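Local coordinates for pesticidial crystal protein CRY2AA (Bacillus thuringiensis serovar kurstaki, PDB 1I5P) that promotes colloid-osmotic lysis in dipteran and lepidopteran larvae by binding to the epithelial cells of their midgut, at residues 41-46 with 414-419; 174-178 with 247-252; 220-224 with 579-583; 513-519 with 618-622. All coordinates share one frame. Numbering follows the deposited sequence.

Interaction 1. Residues 41-46 with 414-419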
loop_
_atom_site.group_PDB
_atom_site.type_symbol
_atom_site.label_atom_id
_atom_site.label_comp_id
_atom_site.label_asym_id
_atom_site.label_seq_id
_atom_site.Cartn_x
_atom_site.Cartn_y
_atom_site.Cartn_z
ATOM N N TRP A 41 16.374 6.098 -6.042
ATOM C CA TRP A 41 15.694 4.846 -6.341
ATOM C C TRP A 41 15.505 4.769 -7.858
ATOM O O TRP A 41 15.807 3.756 -8.493
ATOM C CB TRP A 41 14.334 4.827 -5.634
ATOM C CG TRP A 41 13.398 3.729 -6.063
ATOM C CD1 TRP A 41 13.420 2.424 -5.660
ATOM C CD2 TRP A 41 12.263 3.860 -6.932
ATOM N NE1 TRP A 41 12.363 1.736 -6.217
ATOM C CE2 TRP A 41 11.639 2.594 -7.000
ATOM C CE3 TRP A 41 11.710 4.926 -7.654
ATOM C CZ2 TRP A 41 10.490 2.368 -7.763
ATOM C CZ3 TRP A 41 10.564 4.702 -8.413
ATOM C CH2 TRP A 41 9.967 3.429 -8.459
ATOM N N LYS A 42 15.020 5.859 -8.439
ATOM C CA LYS A 42 14.784 5.902 -9.877
ATOM C C LYS A 42 16.044 5.611 -10.673
ATOM O O LYS A 42 16.029 4.819 -11.617
ATOM C CB LYS A 42 14.242 7.271 -10.286
ATOM C CG LYS A 42 13.914 7.384 -11.766
ATOM C CD LYS A 42 12.899 6.329 -12.171
ATOM C CE LYS A 42 12.221 6.670 -13.481
ATOM N NZ LYS A 42 11.205 5.640 -13.803
ATOM N N ARG A 43 17.134 6.251 -10.275
ATOM C CA ARG A 43 18.415 6.110 -10.950
ATOM C C ARG A 43 19.065 4.736 -10.884
ATOM O O ARG A 43 19.575 4.238 -11.884
ATOM C CB ARG A 43 19.398 7.146 -10.392
ATOM C CG ARG A 43 20.784 7.119 -11.032
ATOM C CD ARG A 43 21.721 8.146 -10.395
ATOM N NE ARG A 43 22.220 7.752 -9.075
ATOM C CZ ARG A 43 23.237 6.915 -8.871
ATOM N NH1 ARG A 43 23.874 6.370 -9.900
ATOM N NH2 ARG A 43 23.636 6.639 -7.636
ATOM N N THR A 44 19.043 4.123 -9.706
ATOM C CA THR A 44 19.704 2.838 -9.497
ATOM C C THR A 44 18.836 1.599 -9.332
ATOM O O THR A 44 19.321 0.480 -9.499
ATOM C CB THR A 44 20.585 2.900 -8.243
ATOM O OG1 THR A 44 19.738 2.889 -7.086
ATOM C CG2 THR A 44 21.421 4.179 -8.229
ATOM N N ASP A 45 17.569 1.771 -8.987
ATOM C CA ASP A 45 16.739 0.603 -8.769
ATOM C C ASP A 45 15.729 0.279 -9.841
ATOM O O ASP A 45 15.578 0.998 -10.831
ATOM C CB ASP A 45 16.033 0.711 -7.421
ATOM C CG ASP A 45 17.002 0.660 -6.257
ATOM O OD1 ASP A 45 17.991 -0.094 -6.346
ATOM O OD2 ASP A 45 16.773 1.367 -5.257
ATOM N N HIS A 46 15.055 -0.844 -9.635
ATOM C CA HIS A 46 14.052 -1.294 -10.561
ATOM C C HIS A 46 12.784 -0.492 -10.347
ATOM O O HIS A 46 11.962 -0.825 -9.497
ATOM C CB HIS A 46 13.767 -2.785 -10.360
ATOM C CG HIS A 46 12.675 -3.311 -11.238
ATOM N ND1 HIS A 46 12.667 -3.134 -12.604
ATOM C CD2 HIS A 46 11.546 -4.001 -10.942
ATOM C CE1 HIS A 46 11.580 -3.686 -13.112
ATOM N NE2 HIS A 46 10.883 -4.219 -12.124
ATOM N N ASN A 414 16.831 -8.022 -11.594
ATOM C CA ASN A 414 16.172 -6.902 -10.921
ATOM C C ASN A 414 15.976 -7.174 -9.440
ATOM O O ASN A 414 15.600 -8.280 -9.050
ATOM C CB ASN A 414 14.787 -6.632 -11.515
ATOM C CG ASN A 414 14.829 -6.182 -12.956
ATOM O OD1 ASN A 414 15.686 -5.405 -13.354
ATOM N ND2 ASN A 414 13.871 -6.660 -13.743
ATOM N N SER A 415 16.228 -6.165 -8.617
ATOM C CA SER A 415 16.004 -6.303 -7.186
ATOM C C SER A 415 14.725 -5.517 -6.933
ATOM O O SER A 415 14.447 -4.529 -7.619
ATOM C CB SER A 415 17.158 -5.711 -6.368
ATOM O OG SER A 415 17.036 -4.308 -6.244
ATOM N N ASN A 416 13.940 -5.966 -5.962
ATOM C CA ASN A 416 12.684 -5.310 -5.639
ATOM C C ASN A 416 12.827 -4.529 -4.347
ATOM O O ASN A 416 13.190 -5.074 -3.310
ATOM C CB ASN A 416 11.585 -6.363 -5.536
ATOM C CG ASN A 416 11.584 -7.295 -6.730
ATOM O OD1 ASN A 416 11.241 -6.887 -7.845
ATOM N ND2 ASN A 416 11.988 -8.548 -6.515
ATOM N N TYR A 417 12.530 -3.239 -4.426
ATOM C CA TYR A 417 12.657 -2.357 -3.276
ATOM C C TYR A 417 11.980 -1.026 -3.575
ATOM O O TYR A 417 11.974 -0.575 -4.720
ATOM C CB TYR A 417 14.145 -2.118 -2.995
ATOM C CG TYR A 417 14.426 -0.967 -2.060
ATOM C CD1 TYR A 417 14.312 -1.126 -0.682
ATOM C CD2 TYR A 417 14.769 0.299 -2.555
ATOM C CE1 TYR A 417 14.525 -0.064 0.186
ATOM C CE2 TYR A 417 14.982 1.373 -1.692
ATOM C CZ TYR A 417 14.855 1.183 -0.324
ATOM O OH TYR A 417 15.022 2.245 0.534
ATOM N N PHE A 418 11.399 -0.409 -2.552
ATOM C CA PHE A 418 10.753 0.893 -2.699
ATOM C C PHE A 418 11.075 1.711 -1.451
ATOM O O PHE A 418 10.986 1.195 -0.338
ATOM C CB PHE A 418 9.231 0.742 -2.845
ATOM C CG PHE A 418 8.814 -0.201 -3.942
ATOM C CD1 PHE A 418 8.650 -1.560 -3.684
ATOM C CD2 PHE A 418 8.599 0.267 -5.236
ATOM C CE1 PHE A 418 8.272 -2.447 -4.700
ATOM C CE2 PHE A 418 8.224 -0.603 -6.261
ATOM C CZ PHE A 418 8.060 -1.966 -5.992
ATOM N N PRO A 419 11.446 2.994 -1.620
ATOM C CA PRO A 419 11.781 3.873 -0.491
ATOM C C PRO A 419 10.711 3.846 0.583
ATOM O O PRO A 419 9.522 3.911 0.271
ATOM C CB PRO A 419 11.909 5.249 -1.153
ATOM C CG PRO A 419 12.452 4.897 -2.500
ATOM C CD PRO A 419 11.549 3.736 -2.890
HETATM O O HOH W 1 11.408 -2.356 -7.003
HETATM O O HOH W 2 15.307 -2.207 -7.338
#
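The indole of Trp41, in the last turn of helix 31-44, is the apolar centre of this contact. Pro419 lies over one of its faces: Pro419 CD is 3.8 Å from the centroid of the five-membered ring and close to the ring normal, a CH-pi contact. Phe418 closes in obliquely, with its CD2 3.8 Å from Trp41 CZ2, and Tyr417 CD2 packs 4.0 Å from Trp41 CD1. The one polar atom of the indole is also satisfied here, since Trp41 NE1 donates to Tyr417 O at 2.8 Å in a bond that runs near the ring plane.

Beyond the indole, the chain leaves the helix at Asp45 and turns His46 against the segment 414-416. The methylene of Asn414 covers a face of the imidazole, CB lying 4.2 Å from the ring centroid. Two waters fill the gap between the backbones. Water 2 accepts from His46 N (2.7 Å) and donates to Ser415 O (2.5 Å), while water 1 accepts from Tyr417 N (2.9 Å) and donates to His46 O (3.0 Å). At the polar edge, Asp45 forms a salt bridge with Arg375, which also binds Ser415 OG, and His46 NE2 pairs with Glu243. Hydrophobic cover for one tryptophan, a bond to its nitrogen and water-relayed backbone groups thus join helix 31-44 to the beta-prism domain without direct main-chain pairing.

Interaction 2. Residues 174-178 with 247-252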
loop_
_atom_site.group_PDB
_atom_site.type_symbol
_atom_site.label_atom_id
_atom_site.label_comp_id
_atom_site.label_asym_id
_atom_site.label_seq_id
_atom_site.Cartn_x
_atom_site.Cartn_y
_atom_site.Cartn_z
ATOM N N LEU A 174 -4.810 8.076 -16.508
ATOM C CA LEU A 174 -5.155 7.954 -15.091
ATOM C C LEU A 174 -4.108 8.551 -14.129
ATOM O O LEU A 174 -4.473 9.255 -13.185
ATOM C CB LEU A 174 -5.447 6.495 -14.736
ATOM C CG LEU A 174 -6.297 6.275 -13.474
ATOM C CD1 LEU A 174 -7.622 7.044 -13.584
ATOM C CD2 LEU A 174 -6.560 4.787 -13.277
ATOM N N PRO A 175 -2.808 8.290 -14.354
ATOM C CA PRO A 175 -1.798 8.856 -13.454
ATOM C C PRO A 175 -1.885 10.379 -13.459
ATOM O O PRO A 175 -1.865 11.011 -12.412
ATOM C CB PRO A 175 -0.485 8.331 -14.037
ATOM C CG PRO A 175 -0.890 6.997 -14.566
ATOM C CD PRO A 175 -2.185 7.338 -15.288
ATOM N N LEU A 176 -2.007 10.966 -14.642
ATOM C CA LEU A 176 -2.110 12.421 -14.748
ATOM C C LEU A 176 -3.384 12.916 -14.077
ATOM O O LEU A 176 -3.364 13.904 -13.346
ATOM C CB LEU A 176 -2.099 12.858 -16.216
ATOM C CG LEU A 176 -0.802 12.717 -17.022
ATOM C CD1 LEU A 176 -0.955 13.461 -18.346
ATOM C CD2 LEU A 176 0.376 13.297 -16.240
ATOM N N PHE A 177 -4.495 12.231 -14.322
ATOM C CA PHE A 177 -5.751 12.643 -13.713
ATOM C C PHE A 177 -5.644 12.591 -12.191
ATOM O O PHE A 177 -6.151 13.466 -11.492
ATOM C CB PHE A 177 -6.913 11.756 -14.175
ATOM C CG PHE A 177 -8.195 12.025 -13.435
ATOM C CD1 PHE A 177 -8.967 13.143 -13.738
ATOM C CD2 PHE A 177 -8.575 11.217 -12.366
ATOM C CE1 PHE A 177 -10.095 13.456 -12.986
ATOM C CE2 PHE A 177 -9.700 11.522 -11.607
ATOM C CZ PHE A 177 -10.462 12.646 -11.917
ATOM N N ALA A 178 -4.977 11.562 -11.680
ATOM C CA ALA A 178 -4.805 11.420 -10.238
ATOM C C ALA A 178 -4.051 12.621 -9.687
ATOM O O ALA A 178 -4.426 13.174 -8.654
ATOM C CB ALA A 178 -4.050 10.143 -9.923
ATOM N N TYR A 247 2.363 -0.296 -10.471
ATOM C CA TYR A 247 2.431 0.940 -11.230
ATOM C C TYR A 247 1.222 1.827 -10.930
ATOM O O TYR A 247 1.372 3.010 -10.624
ATOM C CB TYR A 247 2.496 0.647 -12.735
ATOM C CG TYR A 247 2.877 1.864 -13.544
ATOM C CD1 TYR A 247 4.202 2.088 -13.933
ATOM C CD2 TYR A 247 1.925 2.835 -13.858
ATOM C CE1 TYR A 247 4.567 3.255 -14.611
ATOM C CE2 TYR A 247 2.280 4.002 -14.530
ATOM C CZ TYR A 247 3.599 4.206 -14.900
ATOM O OH TYR A 247 3.949 5.382 -15.531
ATOM N N MET A 248 0.023 1.257 -11.011
ATOM C CA MET A 248 -1.202 2.014 -10.747
ATOM C C MET A 248 -1.395 2.378 -9.274
ATOM O O MET A 248 -1.953 3.429 -8.954
ATOM C CB MET A 248 -2.420 1.238 -11.257
ATOM C CG MET A 248 -2.503 1.146 -12.785
ATOM S SD MET A 248 -2.594 2.777 -13.578
ATOM C CE MET A 248 -1.856 2.438 -15.203
ATOM N N PHE A 249 -0.936 1.524 -8.368
ATOM C CA PHE A 249 -1.089 1.839 -6.955
ATOM C C PHE A 249 -0.177 3.002 -6.555
ATOM O O PHE A 249 -0.552 3.840 -5.740
ATOM C CB PHE A 249 -0.813 0.602 -6.100
ATOM C CG PHE A 249 -2.064 -0.131 -5.697
ATOM C CD1 PHE A 249 -2.827 -0.808 -6.646
ATOM C CD2 PHE A 249 -2.516 -0.092 -4.380
ATOM C CE1 PHE A 249 -4.017 -1.435 -6.294
ATOM C CE2 PHE A 249 -3.709 -0.718 -4.012
ATOM C CZ PHE A 249 -4.463 -1.391 -4.972
ATOM N N LEU A 250 1.011 3.069 -7.147
ATOM C CA LEU A 250 1.941 4.150 -6.836
ATOM C C LEU A 250 1.566 5.454 -7.535
ATOM O O LEU A 250 1.739 6.538 -6.976
ATOM C CB LEU A 250 3.362 3.755 -7.236
ATOM C CG LEU A 250 4.079 2.770 -6.307
ATOM C CD1 LEU A 250 5.413 2.368 -6.915
ATOM C CD2 LEU A 250 4.282 3.415 -4.944
ATOM N N ASN A 251 1.043 5.332 -8.754
ATOM C CA ASN A 251 0.651 6.478 -9.568
ATOM C C ASN A 251 -0.767 6.962 -9.329
ATOM O O ASN A 251 -1.088 8.117 -9.616
ATOM C CB ASN A 251 0.770 6.132 -11.056
ATOM C CG ASN A 251 2.140 6.401 -11.609
ATOM O OD1 ASN A 251 2.474 7.541 -11.933
ATOM N ND2 ASN A 251 2.951 5.354 -11.717
ATOM N N VAL A 252 -1.618 6.081 -8.817
ATOM C CA VAL A 252 -3.012 6.436 -8.625
ATOM C C VAL A 252 -3.675 6.140 -7.283
ATOM O O VAL A 252 -4.227 7.037 -6.654
ATOM C CB VAL A 252 -3.880 5.774 -9.730
ATOM C CG1 VAL A 252 -5.353 6.129 -9.531
ATOM C CG2 VAL A 252 -3.395 6.217 -11.111
HETATM O O HOH W 3 0.556 9.932 -10.823
#
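Helices 170-193 and 238-259 run side by side here in the same direction, their local axes inclined by 25° and 9.0 Å apart at closest approach. The nearest alpha carbons are those of Pro175 and Asn251, 5.2 Å apart. Proline has no amide hydrogen to give, and helix 170-193 is kinked here, where the nitrogens of residues 175 and 176 make no bond to the preceding turn. Across from it, helix 238-259 widens into a pi-type turn at 249-252.

Val252 is the hub of the side-chain packing. Its CG2 methyl lies 3.7 Å from Leu174 CG, 4.2 Å from Ala178 CB and 4.3 Å from Pro175 CG. Ala178 sets its methyl against the backbone of helix 238-259, CB 3.6 Å from Asn251 O. Leu174 CD2 reaches Met248 SD at 4.5 Å, and Pro175 CG meets the ring edge of Tyr247 at CE2, 4.4 Å away. Asn251 turns its amide back onto its own helix, ND2 donating to Tyr247 O at 3.0 Å, while Asn251 OD1 stays 3.7 Å from Pro175 CB. Water 3 lies between the helices, 3.1 Å from Pro175 O and 2.7 Å from Asn251 O.

Leu174 and Phe177 also pack on helix 202-232, and Pro175 on helix 88-101. Helix 170-193 is thus wrapped by its neighbours, consistent with the central helix round which the N-terminal bundle of three-domain delta-endotoxins is built.

Interaction 3. Residues 220-224 with 579-583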
loop_
_atom_site.group_PDB
_atom_site.type_symbol
_atom_site.label_atom_id
_atom_site.label_comp_id
_atom_site.label_asym_id
_atom_site.label_seq_id
_atom_site.Cartn_x
_atom_site.Cartn_y
_atom_site.Cartn_z
ATOM N N SER A 220 -12.661 9.395 -6.836
ATOM C CA SER A 220 -12.277 8.080 -6.323
ATOM C C SER A 220 -12.914 6.988 -7.161
ATOM O O SER A 220 -12.226 6.085 -7.643
ATOM C CB SER A 220 -12.710 7.913 -4.863
ATOM O OG SER A 220 -11.964 8.745 -3.985
ATOM N N ASN A 221 -14.228 7.069 -7.338
ATOM C CA ASN A 221 -14.935 6.063 -8.123
ATOM C C ASN A 221 -14.411 5.994 -9.556
ATOM O O ASN A 221 -14.240 4.905 -10.104
ATOM C CB ASN A 221 -16.443 6.337 -8.122
ATOM C CG ASN A 221 -17.092 6.065 -6.768
ATOM O OD1 ASN A 221 -16.533 5.363 -5.923
ATOM N ND2 ASN A 221 -18.290 6.609 -6.566
ATOM N N TYR A 222 -14.144 7.151 -10.159
ATOM C CA TYR A 222 -13.631 7.173 -11.524
ATOM C C TYR A 222 -12.311 6.413 -11.631
ATOM O O TYR A 222 -12.103 5.643 -12.569
ATOM C CB TYR A 222 -13.422 8.611 -12.009
ATOM C CG TYR A 222 -12.729 8.678 -13.354
ATOM C CD1 TYR A 222 -13.408 8.369 -14.535
ATOM C CD2 TYR A 222 -11.376 8.994 -13.441
ATOM C CE1 TYR A 222 -12.752 8.374 -15.772
ATOM C CE2 TYR A 222 -10.710 8.998 -14.665
ATOM C CZ TYR A 222 -11.396 8.690 -15.823
ATOM O OH TYR A 222 -10.712 8.696 -17.023
ATOM N N CYS A 223 -11.416 6.635 -10.670
ATOM C CA CYS A 223 -10.120 5.956 -10.669
ATOM C C CYS A 223 -10.285 4.455 -10.476
ATOM O O CYS A 223 -9.687 3.655 -11.193
ATOM C CB CYS A 223 -9.220 6.511 -9.559
ATOM S SG CYS A 223 -8.623 8.180 -9.849
ATOM N N ILE A 224 -11.098 4.084 -9.495
ATOM C CA ILE A 224 -11.346 2.678 -9.206
ATOM C C ILE A 224 -11.972 1.970 -10.401
ATOM O O ILE A 224 -11.511 0.904 -10.807
ATOM C CB ILE A 224 -12.263 2.533 -7.978
ATOM C CG1 ILE A 224 -11.539 3.086 -6.745
ATOM C CG2 ILE A 224 -12.652 1.063 -7.773
ATOM C CD1 ILE A 224 -12.435 3.286 -5.540
ATOM N N GLY A 579 -20.045 7.683 -0.216
ATOM C CA GLY A 579 -20.222 7.656 -1.656
ATOM C C GLY A 579 -19.174 6.907 -2.459
ATOM O O GLY A 579 -19.356 6.701 -3.653
ATOM N N VAL A 580 -18.084 6.495 -1.819
ATOM C CA VAL A 580 -17.027 5.772 -2.516
ATOM C C VAL A 580 -17.309 4.274 -2.592
ATOM O O VAL A 580 -17.497 3.619 -1.564
ATOM C CB VAL A 580 -15.664 5.956 -1.810
ATOM C CG1 VAL A 580 -14.598 5.121 -2.510
ATOM C CG2 VAL A 580 -15.277 7.423 -1.796
ATOM N N ASN A 581 -17.334 3.731 -3.806
ATOM C CA ASN A 581 -17.564 2.298 -3.982
ATOM C C ASN A 581 -16.212 1.665 -4.265
ATOM O O ASN A 581 -15.663 1.787 -5.371
ATOM C CB ASN A 581 -18.521 2.024 -5.145
ATOM C CG ASN A 581 -19.157 0.644 -5.057
ATOM O OD1 ASN A 581 -18.460 -0.374 -5.005
ATOM N ND2 ASN A 581 -20.486 0.604 -5.032
ATOM N N ASP A 582 -15.686 0.986 -3.251
ATOM C CA ASP A 582 -14.379 0.345 -3.320
ATOM C C ASP A 582 -14.534 -1.167 -3.407
ATOM O O ASP A 582 -14.751 -1.833 -2.398
ATOM C CB ASP A 582 -13.582 0.696 -2.059
ATOM C CG ASP A 582 -12.086 0.615 -2.266
ATOM O OD1 ASP A 582 -11.645 -0.124 -3.171
ATOM O OD2 ASP A 582 -11.349 1.290 -1.509
ATOM N N ASN A 583 -14.410 -1.707 -4.613
ATOM C CA ASN A 583 -14.536 -3.145 -4.825
ATOM C C ASN A 583 -15.802 -3.714 -4.172
ATOM O O ASN A 583 -15.782 -4.796 -3.586
ATOM C CB ASN A 583 -13.292 -3.854 -4.279
ATOM C CG ASN A 583 -13.235 -5.318 -4.660
ATOM O OD1 ASN A 583 -13.645 -5.700 -5.751
ATOM N ND2 ASN A 583 -12.714 -6.144 -3.760
#
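Here the helical bundle meets the C-terminal jelly-roll sandwich of the toxin, and a single asparagine on helix 202-232 makes both direct hydrogen bonds between the two segments. Asn221 reads the backbone on the two sides of Val580: its OD1 accepts from Asn581 N at 2.8 Å, and its ND2 donates to Gly579 O at 3.1 Å, both bonds nearly straight. With one acceptor and one donor, the carboxamide satisfies main-chain groups much as a neighbouring strand would. Ser220 and Asp582 find their partners outside the two segments: Ser220 OG turns back to Thr216 O on its own helix, and the carboxylate of Asp582 receives the amides of Phe516 and Gly517 in the adjacent loop 513-519. Beside these bonds the contact is van der Waals packing: Ser220 CB lies 4.0 Å from Val580 CG2, and Ile224 CD1 lies 4.2 Å from Val580 CG1. The same Ile224 CD1 also reaches the backbone further along, coming within 3.6 Å of Asn581 O.

Interaction 4. Residues 513-519 with 618-622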
loop_
_atom_site.group_PDB
_atom_site.type_symbol
_atom_site.label_atom_id
_atom_site.label_comp_id
_atom_site.label_asym_id
_atom_site.label_seq_id
_atom_site.Cartn_x
_atom_site.Cartn_y
_atom_site.Cartn_z
ATOM N N SER A 513 -10.153 -8.763 1.861
ATOM C CA SER A 513 -10.794 -8.288 0.645
ATOM C C SER A 513 -10.101 -7.052 0.068
ATOM O O SER A 513 -10.018 -6.006 0.710
ATOM C CB SER A 513 -12.267 -7.977 0.932
ATOM O OG SER A 513 -12.935 -7.489 -0.219
ATOM N N GLU A 514 -9.612 -7.195 -1.155
ATOM C CA GLU A 514 -8.914 -6.132 -1.871
ATOM C C GLU A 514 -9.640 -4.779 -1.867
ATOM O O GLU A 514 -10.862 -4.718 -2.030
ATOM C CB GLU A 514 -8.673 -6.601 -3.314
ATOM C CG GLU A 514 -8.303 -5.507 -4.294
ATOM C CD GLU A 514 -7.837 -6.053 -5.634
ATOM O OE1 GLU A 514 -8.640 -6.719 -6.323
ATOM O OE2 GLU A 514 -6.667 -5.811 -5.999
ATOM N N LYS A 515 -8.874 -3.706 -1.661
ATOM C CA LYS A 515 -9.405 -2.340 -1.671
ATOM C C LYS A 515 -8.450 -1.434 -2.444
ATOM O O LYS A 515 -7.250 -1.682 -2.483
ATOM C CB LYS A 515 -9.580 -1.813 -0.242
ATOM C CG LYS A 515 -10.672 -2.527 0.538
ATOM C CD LYS A 515 -12.019 -2.341 -0.141
ATOM C CE LYS A 515 -13.078 -3.243 0.475
ATOM N NZ LYS A 515 -12.739 -4.682 0.287
ATOM N N PHE A 516 -8.980 -0.382 -3.058
ATOM C CA PHE A 516 -8.143 0.523 -3.840
ATOM C C PHE A 516 -7.920 1.884 -3.194
ATOM O O PHE A 516 -6.917 2.539 -3.469
ATOM C CB PHE A 516 -8.735 0.699 -5.244
ATOM C CG PHE A 516 -9.006 -0.601 -5.948
ATOM C CD1 PHE A 516 -10.297 -1.114 -6.013
ATOM C CD2 PHE A 516 -7.965 -1.332 -6.508
ATOM C CE1 PHE A 516 -10.551 -2.342 -6.625
ATOM C CE2 PHE A 516 -8.209 -2.566 -7.123
ATOM C CZ PHE A 516 -9.505 -3.069 -7.180
ATOM N N GLY A 517 -8.848 2.307 -2.341
ATOM C CA GLY A 517 -8.695 3.593 -1.677
ATOM C C GLY A 517 -8.904 3.481 -0.180
ATOM O O GLY A 517 -9.506 4.359 0.435
ATOM N N ASN A 518 -8.392 2.404 0.412
ATOM C CA ASN A 518 -8.560 2.151 1.841
ATOM C C ASN A 518 -7.244 1.970 2.608
ATOM O O ASN A 518 -7.241 1.437 3.722
ATOM C CB ASN A 518 -9.427 0.898 2.013
ATOM C CG ASN A 518 -9.790 0.621 3.458
ATOM O OD1 ASN A 518 -10.399 1.453 4.128
ATOM N ND2 ASN A 518 -9.417 -0.560 3.947
ATOM N N GLN A 519 -6.136 2.421 2.027
ATOM C CA GLN A 519 -4.818 2.280 2.657
ATOM C C GLN A 519 -4.559 0.818 3.013
ATOM O O GLN A 519 -4.006 0.506 4.064
ATOM C CB GLN A 519 -4.717 3.142 3.919
ATOM C CG GLN A 519 -4.875 4.642 3.687
ATOM C CD GLN A 519 -3.706 5.268 2.936
ATOM O OE1 GLN A 519 -3.702 6.474 2.681
ATOM N NE2 GLN A 519 -2.712 4.458 2.585
ATOM N N ASP A 618 -17.436 -5.555 6.340
ATOM C CA ASP A 618 -16.067 -5.187 5.995
ATOM C C ASP A 618 -15.479 -4.228 7.022
ATOM O O ASP A 618 -15.946 -3.100 7.160
ATOM C CB ASP A 618 -16.010 -4.514 4.621
ATOM C CG ASP A 618 -15.924 -5.512 3.474
ATOM O OD1 ASP A 618 -14.816 -6.017 3.197
ATOM O OD2 ASP A 618 -16.968 -5.788 2.851
ATOM N N LEU A 619 -14.459 -4.682 7.744
ATOM C CA LEU A 619 -13.775 -3.833 8.714
ATOM C C LEU A 619 -12.656 -3.265 7.840
ATOM O O LEU A 619 -11.704 -3.977 7.508
ATOM C CB LEU A 619 -13.173 -4.671 9.843
ATOM C CG LEU A 619 -13.165 -4.098 11.266
ATOM C CD1 LEU A 619 -11.931 -4.624 11.979
ATOM C CD2 LEU A 619 -13.170 -2.575 11.265
ATOM N N MET A 620 -12.776 -1.993 7.467
ATOM C CA MET A 620 -11.806 -1.364 6.574
ATOM C C MET A 620 -10.637 -0.595 7.181
ATOM O O MET A 620 -9.512 -0.688 6.679
ATOM C CB MET A 620 -12.564 -0.488 5.582
ATOM C CG MET A 620 -13.577 -1.296 4.776
ATOM S SD MET A 620 -14.691 -0.281 3.822
ATOM C CE MET A 620 -13.582 0.203 2.489
ATOM N N ASN A 621 -10.889 0.181 8.232
ATOM C CA ASN A 621 -9.811 0.918 8.881
ATOM C C ASN A 621 -10.148 1.229 10.329
ATOM O O ASN A 621 -11.314 1.347 10.707
ATOM C CB ASN A 621 -9.498 2.229 8.150
ATOM C CG ASN A 621 -8.020 2.630 8.268
ATOM O OD1 ASN A 621 -7.297 2.156 9.152
ATOM N ND2 ASN A 621 -7.570 3.508 7.372
ATOM N N ILE A 622 -9.100 1.360 11.129
ATOM C CA ILE A 622 -9.230 1.671 12.540
ATOM C C ILE A 622 -8.447 2.960 12.712
ATOM O O ILE A 622 -7.233 2.988 12.504
ATOM C CB ILE A 622 -8.601 0.552 13.411
ATOM C CG1 ILE A 622 -9.309 -0.777 13.135
ATOM C CG2 ILE A 622 -8.703 0.911 14.892
ATOM C CD1 ILE A 622 -8.553 -2.001 13.659
HETATM O O HOH W 4 -6.882 -0.041 5.868
HETATM O O HOH W 5 -9.065 3.850 5.032
#
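A classic beta bulge in strand 617-626 is the heart of this contact within the C-terminal jelly-roll sandwich. Met620 and Asn621 both lie opposite Arg548, and both of their CA-to-CB bonds point toward the loop 513-519, although they are consecutive residues of a strand. Asn518 fits against the bulge: its ND2 donates to Met620 O at 2.7 Å and also bonds Gly520 O within its own turn, while its OD1 approaches Met620 CB at 3.3 Å. Two waters extend the polar junction. Water 4 lies 2.6 Å from Asn518 O and 2.8 Å from Met620 O; water 5 accepts from Asn621 ND2 at 2.8 Å and lies 2.9 Å from Asn518 OD1.

Nearer the start of the loop, the methyl CE of Met620 packs 4.0 Å from Lys515 CD. The ammonium group of that lysine forms a long salt bridge, with NZ 3.8 Å from Asp618 OD1. Its closer ties are to Glu514 O, at 3.0 Å from Lys515 NZ, and to Ser522 OG, a hydroxyl that also bonds Asp618 OD1.

Strand 617-626 pairs antiparallel with strands 522-525 and 541-550, and Met620 reaches Ala585 and Phe587 of strand 585-597. On the loop, Gln519 N bonds Ser257 OG and Phe516 meets Phe253, bringing helix 238-259 of the bundle up against the sandwich.

From the N terminus, residues 41-46 are met by 414-419 in interaction 1 only after the chain has passed through the bundle and much of the beta prism, a contact that ties helix 31-44 to the prism. Nested inside that long loop, interaction 2 closes within the bundle, and the two touch where Phe418 packs on Leu250. Interaction 3 starts at 220-224, inside both loops, and ends at 579-583, so it crosses interactions 1 and 2 and ties the bundle to the sandwich. Interaction 4 opens only after interactions 1 and 2 have closed, and crosses interaction 3. Phe516 is a shared meeting point: it packs on Phe249 of interaction 2 and Ile224 of interaction 3.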